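Acyl-coa oxidase (Arabidopsis thaliana, PDB 1W07) uses FAD and molecular oxygen to desaturate long- and medium-chain acyl-CoAs to 2-trans-enoyl-CoAs, releasing hydrogen peroxide in plant peroxisomal beta-oxidation. Local coordinates at residues A387-I392 / V416-C421; N294-A299 / A339-F344; G148-A153 / Q169-W174. The protein carries 1 engineered substitution. All blocks are in the same frame, centred on the assembly; numbering follows the deposited sequence. Where two conformers were deposited one is given.

Contact 1 (A387-I392 / V416-C421); sequences ATADGI and VYVPAC
The ring of Y417 is the centrepiece of this joint in the helical C-alpha1 domain, where helix 370-398 meets the last turn of helix 410-417 and the 3-10 segment that follows it. T388 reaches it with its methyl group: CG2 stands over one ring face in a CH-pi contact, 3.8 Å from the ring centroid and 23° off the normal. A420 CB of the same segment as the tyrosine lies over the opposite face, so a methyl group lies on each face of the ring, both offset toward its rim. I392 comes in obliquely from one turn further along the helix, its CD1 3.7 Å from Y417 CB. A389 lies between the two of them; its CB faces C421 SG at 3.9 Å and packs more loosely on V418 CG1, at 4.4 Å. The small alanine lets the backbones come close, with A389 CA 5.7 Å from V418 CA.

Torsions set up the sandwich. Y417 CG is anti to the backbone N (chi1 -175°), which lays the ring across the T388 side chain. T388 turns OG1 back to its own helix, where it is hydrogen-bonded to T384 O, while CG2 is left to meet the ring.

Further out, A292 and A295 of helix 278-309 also pack on Y417. K397 of the second subunit packs on A389 and C421, and Y404 of that subunit on V418 and P419. P419 touches a bound FAD, and the FAD-binding residue T422 comes next in the chain. The 3-10 turn leading there is closed by C421 N bonding to V418 O at 3.0 Å.

Contact 2 (N294-A299 / A339-F344); sequences NALSRA and ASAYAF
Helices 278-309 and 328-363 run antiparallel here, their local axes 8.8 Å apart at closest approach and crossing at -157°. The backbones are nearest where S297 CA sits 5.4 Å from A341 CA, a spacing made possible by two small residues meeting: A341 CB points at the other helix and packs against the S297 backbone and CB.

L296 does most of the reaching. Its CG is anti to the backbone N (chi1 -175°), which throws the isobutyl group across the gap, and CD2 then settles against the neighbouring helix, 3.6 Å from A341 N. The same methyl touches S340 CB at 3.8 Å and meets the F344 ring obliquely, 4.0 Å from CE2. The side chains meet through carbon atoms alone, some of them resting on backbone. S340 OG is hydrogen-bonded to P336 O of its own helix, whereas S297 OG is hydrogen-bonded to Y609 OH in a loop outside the pair. T388 of helix 370-398 packs on both L296 and F344.

Beyond this pair, the chain joining the two helices and the start of the second carry the FAD-binding residues R310, Q330 and R333. Antiparallel neighbours packed this way are characteristic of the helical bundle in the C-terminal part of the acyl-CoA dehydrogenase and oxidase fold.

Contact 3 (G148-A153 / Q169-W174); sequences GLETTA and QTASKW
The two segments meet as a loop against a 3-10 turn rather than as paired strands, with E150 CA 5.0 Å from A171 CA. Both belong to the beta-rich middle domain of the acyl-CoA dehydrogenase fold, and each leads into a different sheet: 148-153 runs into strand 152-156 of the mixed sheet, while 169-174 runs into strand 173-174, at the border of a three-stranded antiparallel one.

A171 is the close point of packing, its CB 3.5 Å from E150 CB. K173 bends at chi2 (-56°) and is then fully extended, its aliphatic end crossing T151 obliquely, with CE 3.5 Å from T151 OG1. That hydroxyl also lies 3.1 Å from A171 O, but its hydrogen bond is to E139 OE2. L149 crosses the lysine at about a right angle, with CD1 4.1 Å from K173 NZ.

E139 ties this buried group together, OE2 forming a salt bridge with K173 NZ, whose charge would favour an ionised E139, and OE1 hydrogen-bonded to E150 N. K173 NZ is further fixed by the carbonyls of Y189 and the FAD-binding Q137, and its side chain is about 7 Å from a bound FAD, which is consistent with a second-shell place beside the flavin site. Y626 of the second subunit packs on T170, whose OG1 is also hydrogen-bonded to T168 OG1.

E150 has CG beside its backbone N and runs extended past it, crossing T170 obliquely. T170 holds OG1 between its backbone N and carbonyl carbon (chi1 59°), and from there OG1 donates to the syn lone pair of E150 OE2 at 2.8 Å.

How the contacts relate
Contacts 1 and 2 are neighbours in one helical bundle, their centres about 11 Å apart. Helix 328-363 leads into helix 370-398, and T388 is shared ground: its CG2 reaches L296 N at 3.7 Å, while Y417 CD1 presses on A295 CB at 3.4 Å. Both are buried and join by carbon packing, without a polar bond between their segments. Contact 3 stands apart in the beta domain, its centre about 28 Å from that of contact 1, farther from the chain's centre and still largely buried, though E150 and T170 are partly exposed; there a threonine-glutamate hydrogen bond joins the segments and a buried lysine is met by a carboxylate and backbone carbonyls. Contacts 1 and 3 touch the second subunit; contact 2 meets no other chain.

Contact 1 (A387-I392 / V416-C421)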
loop_
_atom_site.group_PDB
_atom_site.type_symbol
_atom_site.label_atom_id
_atom_site.label_comp_id
_atom_site.label_asym_id
_atom_site.label_seq_id
_atom_site.Cartn_x
_atom_site.Cartn_y
_atom_site.Cartn_z
ATOM N N ALA B 387 8.233 -0.042 7.579
ATOM C CA ALA B 387 8.292 1.399 7.301
ATOM C C ALA B 387 8.564 1.685 5.833
ATOM O O ALA B 387 8.000 2.627 5.273
ATOM C CB ALA B 387 9.364 2.069 8.164
ATOM N N THR B 388 9.410 0.868 5.206
ATOM C CA THR B 388 9.777 1.068 3.800
ATOM C C THR B 388 8.621 0.783 2.855
ATOM O O THR B 388 8.353 1.576 1.945
ATOM C CB THR B 388 11.012 0.211 3.434
ATOM O OG1 THR B 388 12.116 0.640 4.240
ATOM C CG2 THR B 388 11.381 0.359 1.940
ATOM N N ALA B 389 7.945 -0.346 3.063
ATOM C CA ALA B 389 6.811 -0.726 2.230
ATOM C C ALA B 389 5.744 0.368 2.276
ATOM O O ALA B 389 5.259 0.822 1.240
ATOM C CB ALA B 389 6.233 -2.061 2.730
ATOM N N ASP B 390 5.377 0.801 3.477
ATOM C CA ASP B 390 4.373 1.851 3.581
ATOM C C ASP B 390 4.914 3.142 2.944
ATOM O O ASP B 390 4.180 3.849 2.258
ATOM C CB ASP B 390 4.011 2.122 5.044
ATOM C CG ASP B 390 3.293 0.955 5.709
ATOM O OD1 ASP B 390 2.695 0.092 5.010
ATOM O OD2 ASP B 390 3.313 0.926 6.953
ATOM N N GLY B 391 6.197 3.438 3.168
ATOM C CA GLY B 391 6.801 4.645 2.620
ATOM C C GLY B 391 6.789 4.716 1.102
ATOM O O GLY B 391 6.623 5.801 0.513
ATOM N N ILE B 392 6.975 3.569 0.453
ATOM C CA ILE B 392 6.989 3.505 -1.001
ATOM C C ILE B 392 5.603 3.810 -1.546
ATOM O O ILE B 392 5.484 4.554 -2.518
ATOM C CB ILE B 392 7.414 2.112 -1.514
ATOM C CG1 ILE B 392 8.874 1.851 -1.152
ATOM C CG2 ILE B 392 7.188 2.017 -3.050
ATOM C CD1 ILE B 392 9.303 0.426 -1.415
ATOM N N VAL B 416 7.240 -5.078 -5.974
ATOM C CA VAL B 416 8.436 -5.902 -5.889
ATOM C C VAL B 416 9.042 -5.898 -4.480
ATOM O O VAL B 416 9.661 -6.885 -4.056
ATOM C CB VAL B 416 9.499 -5.452 -6.924
ATOM C CG1 VAL B 416 10.223 -4.194 -6.447
ATOM C CG2 VAL B 416 10.469 -6.590 -7.192
ATOM N N TYR B 417 8.840 -4.805 -3.739
ATOM C CA TYR B 417 9.392 -4.695 -2.388
ATOM C C TYR B 417 8.610 -5.392 -1.255
ATOM O O TYR B 417 9.232 -5.987 -0.362
ATOM C CB TYR B 417 9.574 -3.226 -1.986
ATOM C CG TYR B 417 10.252 -3.101 -0.637
ATOM C CD1 TYR B 417 11.635 -3.296 -0.518
ATOM C CD2 TYR B 417 9.510 -2.925 0.536
ATOM C CE1 TYR B 417 12.251 -3.329 0.719
ATOM C CE2 TYR B 417 10.129 -2.963 1.793
ATOM C CZ TYR B 417 11.499 -3.165 1.870
ATOM O OH TYR B 417 12.141 -3.180 3.089
ATOM N N VAL B 418 7.272 -5.313 -1.287
ATOM C CA VAL B 418 6.408 -5.872 -0.240
ATOM C C VAL B 418 6.695 -7.258 0.299
ATOM O O VAL B 418 6.411 -7.540 1.470
ATOM C CB VAL B 418 4.894 -5.843 -0.608
ATOM C CG1 VAL B 418 4.359 -4.460 -0.396
ATOM C CG2 VAL B 418 4.663 -6.301 -2.024
ATOM N N PRO B 419 7.225 -8.143 -0.532
ATOM C CA PRO B 419 7.509 -9.486 0.000
ATOM C C PRO B 419 8.475 -9.394 1.198
ATOM O O PRO B 419 8.552 -10.315 2.020
ATOM C CB PRO B 419 8.146 -10.188 -1.184
ATOM C CG PRO B 419 7.462 -9.572 -2.346
ATOM C CD PRO B 419 7.447 -8.114 -1.989
ATOM N N ALA B 420 9.218 -8.297 1.282
ATOM C CA ALA B 420 10.181 -8.092 2.367
ATOM C C ALA B 420 9.512 -8.177 3.746
ATOM O O ALA B 420 10.163 -8.499 4.741
ATOM C CB ALA B 420 10.879 -6.740 2.206
ATOM N N CYS B 421 8.217 -7.887 3.807
ATOM C CA CYS B 421 7.510 -7.951 5.076
ATOM C C CYS B 421 7.075 -9.363 5.439
ATOM O O CYS B 421 6.555 -9.585 6.533
ATOM C CB CYS B 421 6.292 -7.036 5.053
ATOM S SG CYS B 421 6.725 -5.311 4.785
#

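Contact 2 (N294-A299 / A339-F344)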
loop_
_atom_site.group_PDB
_atom_site.type_symbol
_atom_site.label_atom_id
_atom_site.label_comp_id
_atom_site.label_asym_id
_atom_site.label_seq_id
_atom_site.Cartn_x
_atom_site.Cartn_y
_atom_site.Cartn_z
ATOM N N ASN B 294 17.801 1.015 0.332
ATOM C CA ASN B 294 17.875 1.053 -1.128
ATOM C C ASN B 294 16.502 1.365 -1.720
ATOM O O ASN B 294 16.341 2.346 -2.438
ATOM C CB ASN B 294 18.363 -0.293 -1.701
ATOM C CG ASN B 294 19.865 -0.481 -1.587
ATOM O OD1 ASN B 294 20.648 0.413 -1.928
ATOM N ND2 ASN B 294 20.278 -1.656 -1.135
ATOM N N ALA B 295 15.513 0.526 -1.409
ATOM C CA ALA B 295 14.166 0.705 -1.938
ATOM C C ALA B 295 13.523 2.018 -1.500
ATOM O O ALA B 295 12.914 2.720 -2.320
ATOM C CB ALA B 295 13.260 -0.492 -1.543
ATOM N N LEU B 296 13.667 2.376 -0.224
ATOM C CA LEU B 296 13.036 3.600 0.257
ATOM C C LEU B 296 13.604 4.828 -0.423
ATOM O O LEU B 296 12.847 5.698 -0.860
ATOM C CB LEU B 296 13.163 3.721 1.782
ATOM C CG LEU B 296 12.447 4.905 2.439
ATOM C CD1 LEU B 296 10.980 4.923 2.025
ATOM C CD2 LEU B 296 12.573 4.819 3.961
ATOM N N SER B 297 14.928 4.900 -0.516
ATOM C CA SER B 297 15.595 6.028 -1.168
ATOM C C SER B 297 15.156 6.156 -2.627
ATOM O O SER B 297 15.072 7.269 -3.145
ATOM C CB SER B 297 17.118 5.858 -1.125
ATOM O OG SER B 297 17.550 4.699 -1.833
ATOM N N ARG B 298 14.871 5.041 -3.302
ATOM C CA ARG B 298 14.463 5.139 -4.705
ATOM C C ARG B 298 13.119 5.852 -4.767
ATOM O O ARG B 298 12.947 6.795 -5.551
ATOM C CB ARG B 298 14.328 3.759 -5.357
ATOM C CG ARG B 298 15.649 3.018 -5.580
ATOM C CD ARG B 298 15.414 1.560 -6.027
ATOM N NE ARG B 298 14.834 1.482 -7.361
ATOM C CZ ARG B 298 14.698 0.360 -8.063
ATOM N NH1 ARG B 298 15.077 -0.807 -7.555
ATOM N NH2 ARG B 298 14.221 0.406 -9.306
ATOM N N ALA B 299 12.170 5.402 -3.939
ATOM C CA ALA B 299 10.842 5.989 -3.914
ATOM C C ALA B 299 10.890 7.463 -3.527
ATOM O O ALA B 299 10.258 8.294 -4.173
ATOM C CB ALA B 299 9.927 5.199 -2.939
ATOM N N ALA B 339 14.244 11.257 5.690
ATOM C CA ALA B 339 15.035 11.079 6.914
ATOM C C ALA B 339 15.202 9.587 7.259
ATOM O O ALA B 339 16.283 9.159 7.687
ATOM C CB ALA B 339 14.377 11.812 8.084
ATOM N N SER B 340 14.132 8.804 7.066
ATOM C CA SER B 340 14.134 7.363 7.350
ATOM C C SER B 340 15.069 6.608 6.416
ATOM O O SER B 340 15.665 5.604 6.806
ATOM C CB SER B 340 12.724 6.767 7.220
ATOM O OG SER B 340 11.815 7.270 8.192
ATOM N N ALA B 341 15.176 7.066 5.173
ATOM C CA ALA B 341 16.077 6.412 4.230
ATOM C C ALA B 341 17.497 6.487 4.791
ATOM O O ALA B 341 18.188 5.476 4.865
ATOM C CB ALA B 341 16.003 7.092 2.856
ATOM N N TYR B 342 17.939 7.675 5.200
ATOM C CA TYR B 342 19.284 7.792 5.766
ATOM C C TYR B 342 19.376 7.048 7.105
ATOM O O TYR B 342 20.367 6.382 7.400
ATOM C CB TYR B 342 19.658 9.260 5.955
ATOM C CG TYR B 342 20.091 9.958 4.675
ATOM C CD1 TYR B 342 19.162 10.312 3.697
ATOM C CD2 TYR B 342 21.430 10.264 4.445
ATOM C CE1 TYR B 342 19.556 10.965 2.520
ATOM C CE2 TYR B 342 21.844 10.903 3.276
ATOM C CZ TYR B 342 20.902 11.255 2.316
ATOM O OH TYR B 342 21.295 11.896 1.165
ATOM N N ALA B 343 18.333 7.160 7.916
ATOM C CA ALA B 343 18.320 6.474 9.192
ATOM C C ALA B 343 18.510 4.959 9.008
ATOM O O ALA B 343 19.294 4.335 9.733
ATOM C CB ALA B 343 17.023 6.766 9.922
ATOM N N PHE B 344 17.809 4.370 8.039
ATOM C CA PHE B 344 17.904 2.929 7.780
ATOM C C PHE B 344 19.237 2.566 7.152
ATOM O O PHE B 344 19.754 1.469 7.351
ATOM C CB PHE B 344 16.758 2.449 6.885
ATOM C CG PHE B 344 15.389 2.628 7.489
ATOM C CD1 PHE B 344 15.226 2.926 8.845
ATOM C CD2 PHE B 344 14.258 2.464 6.698
ATOM C CE1 PHE B 344 13.950 3.056 9.396
ATOM C CE2 PHE B 344 12.991 2.585 7.230
ATOM C CZ PHE B 344 12.830 2.885 8.587
#

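Contact 3 (G148-A153 / Q169-W174)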
loop_
_atom_site.group_PDB
_atom_site.type_symbol
_atom_site.label_atom_id
_atom_site.label_comp_id
_atom_site.label_asym_id
_atom_site.label_seq_id
_atom_site.Cartn_x
_atom_site.Cartn_y
_atom_site.Cartn_z
ATOM N N GLY B 148 7.030 -26.673 11.856
ATOM C CA GLY B 148 5.811 -27.378 11.484
ATOM C C GLY B 148 5.857 -28.009 10.100
ATOM O O GLY B 148 4.862 -28.593 9.674
ATOM N N LEU B 149 6.986 -27.897 9.395
ATOM C CA LEU B 149 7.112 -28.492 8.059
ATOM C C LEU B 149 6.672 -29.950 8.106
ATOM O O LEU B 149 6.970 -30.648 9.081
ATOM C CB LEU B 149 8.558 -28.421 7.553
ATOM C CG LEU B 149 9.121 -27.016 7.342
ATOM C CD1 LEU B 149 10.516 -27.113 6.732
ATOM C CD2 LEU B 149 8.175 -26.214 6.446
ATOM N N GLU B 150 5.977 -30.392 7.054
ATOM C CA GLU B 150 5.451 -31.757 6.946
ATOM C C GLU B 150 6.298 -32.684 6.076
ATOM O O GLU B 150 6.214 -33.904 6.206
ATOM C CB GLU B 150 4.025 -31.735 6.373
ATOM C CG GLU B 150 3.045 -30.874 7.148
ATOM C CD GLU B 150 1.653 -30.886 6.554
ATOM O OE1 GLU B 150 1.021 -31.968 6.524
ATOM O OE2 GLU B 150 1.184 -29.816 6.110
ATOM N N THR B 151 7.097 -32.120 5.177
ATOM C CA THR B 151 7.924 -32.961 4.317
ATOM C C THR B 151 8.827 -33.831 5.194
ATOM O O THR B 151 9.385 -33.366 6.188
ATOM C CB THR B 151 8.768 -32.103 3.344
ATOM O OG1 THR B 151 7.883 -31.325 2.530
ATOM C CG2 THR B 151 9.630 -33.003 2.428
ATOM N N THR B 152 8.954 -35.102 4.839
ATOM C CA THR B 152 9.780 -36.002 5.625
ATOM C C THR B 152 10.989 -36.527 4.875
ATOM O O THR B 152 10.981 -36.613 3.650
ATOM C CB THR B 152 8.961 -37.212 6.127
ATOM O OG1 THR B 152 8.397 -37.898 5.010
ATOM C CG2 THR B 152 7.847 -36.761 7.022
ATOM N N ALA B 153 12.029 -36.866 5.636
ATOM C CA ALA B 153 13.255 -37.432 5.098
ATOM C C ALA B 153 13.593 -38.637 5.987
ATOM O O ALA B 153 14.189 -38.485 7.061
ATOM C CB ALA B 153 14.377 -36.394 5.131
ATOM N N GLN B 169 -0.991 -32.781 0.482
ATOM C CA GLN B 169 -0.895 -31.672 -0.462
ATOM C C GLN B 169 -0.331 -30.425 0.207
ATOM O O GLN B 169 0.443 -29.694 -0.400
ATOM C CB GLN B 169 -2.272 -31.376 -1.065
ATOM C CG GLN B 169 -2.236 -30.382 -2.209
ATOM C CD GLN B 169 -3.610 -30.140 -2.792
ATOM O OE1 GLN B 169 -4.551 -29.813 -2.069
ATOM N NE2 GLN B 169 -3.734 -30.294 -4.102
ATOM N N THR B 170 -0.717 -30.198 1.460
ATOM C CA THR B 170 -0.256 -29.035 2.215
ATOM C C THR B 170 1.233 -29.125 2.569
ATOM O O THR B 170 1.832 -28.140 3.013
ATOM C CB THR B 170 -1.076 -28.834 3.522
ATOM O OG1 THR B 170 -0.968 -29.997 4.360
ATOM C CG2 THR B 170 -2.540 -28.604 3.185
ATOM N N ALA B 171 1.826 -30.301 2.354
ATOM C CA ALA B 171 3.240 -30.516 2.639
ATOM C C ALA B 171 4.072 -30.079 1.431
ATOM O O ALA B 171 5.296 -29.984 1.510
ATOM C CB ALA B 171 3.500 -31.994 2.952
ATOM N N SER B 172 3.400 -29.823 0.319
ATOM C CA SER B 172 4.076 -29.404 -0.908
ATOM C C SER B 172 4.884 -28.120 -0.699
ATOM O O SER B 172 4.405 -27.177 -0.071
ATOM C CB SER B 172 3.048 -29.169 -2.020
ATOM O OG SER B 172 2.215 -30.298 -2.204
ATOM N N LYS B 173 6.101 -28.081 -1.230
ATOM C CA LYS B 173 6.946 -26.891 -1.112
ATOM C C LYS B 173 6.213 -25.837 -1.926
ATOM O O LYS B 173 5.629 -26.149 -2.965
ATOM C CB LYS B 173 8.346 -27.135 -1.686
ATOM C CG LYS B 173 9.147 -28.143 -0.891
ATOM C CD LYS B 173 9.234 -27.703 0.566
ATOM C CE LYS B 173 9.940 -28.738 1.422
ATOM N NZ LYS B 173 10.048 -28.335 2.864
ATOM N N TRP B 174 6.246 -24.593 -1.467
ATOM C CA TRP B 174 5.510 -23.525 -2.133
ATOM C C TRP B 174 6.165 -22.179 -1.820
ATOM O O TRP B 174 6.338 -21.838 -0.649
ATOM C CB TRP B 174 4.061 -23.571 -1.615
ATOM C CG TRP B 174 3.060 -22.750 -2.381
ATOM C CD1 TRP B 174 2.819 -21.408 -2.250
ATOM C CD2 TRP B 174 2.209 -23.209 -3.430
ATOM N NE1 TRP B 174 1.877 -21.014 -3.158
ATOM C CE2 TRP B 174 1.479 -22.099 -3.894
ATOM C CE3 TRP B 174 1.995 -24.462 -4.032
ATOM C CZ2 TRP B 174 0.543 -22.195 -4.935
ATOM C CZ3 TRP B 174 1.071 -24.562 -5.061
ATOM C CH2 TRP B 174 0.353 -23.426 -5.507
#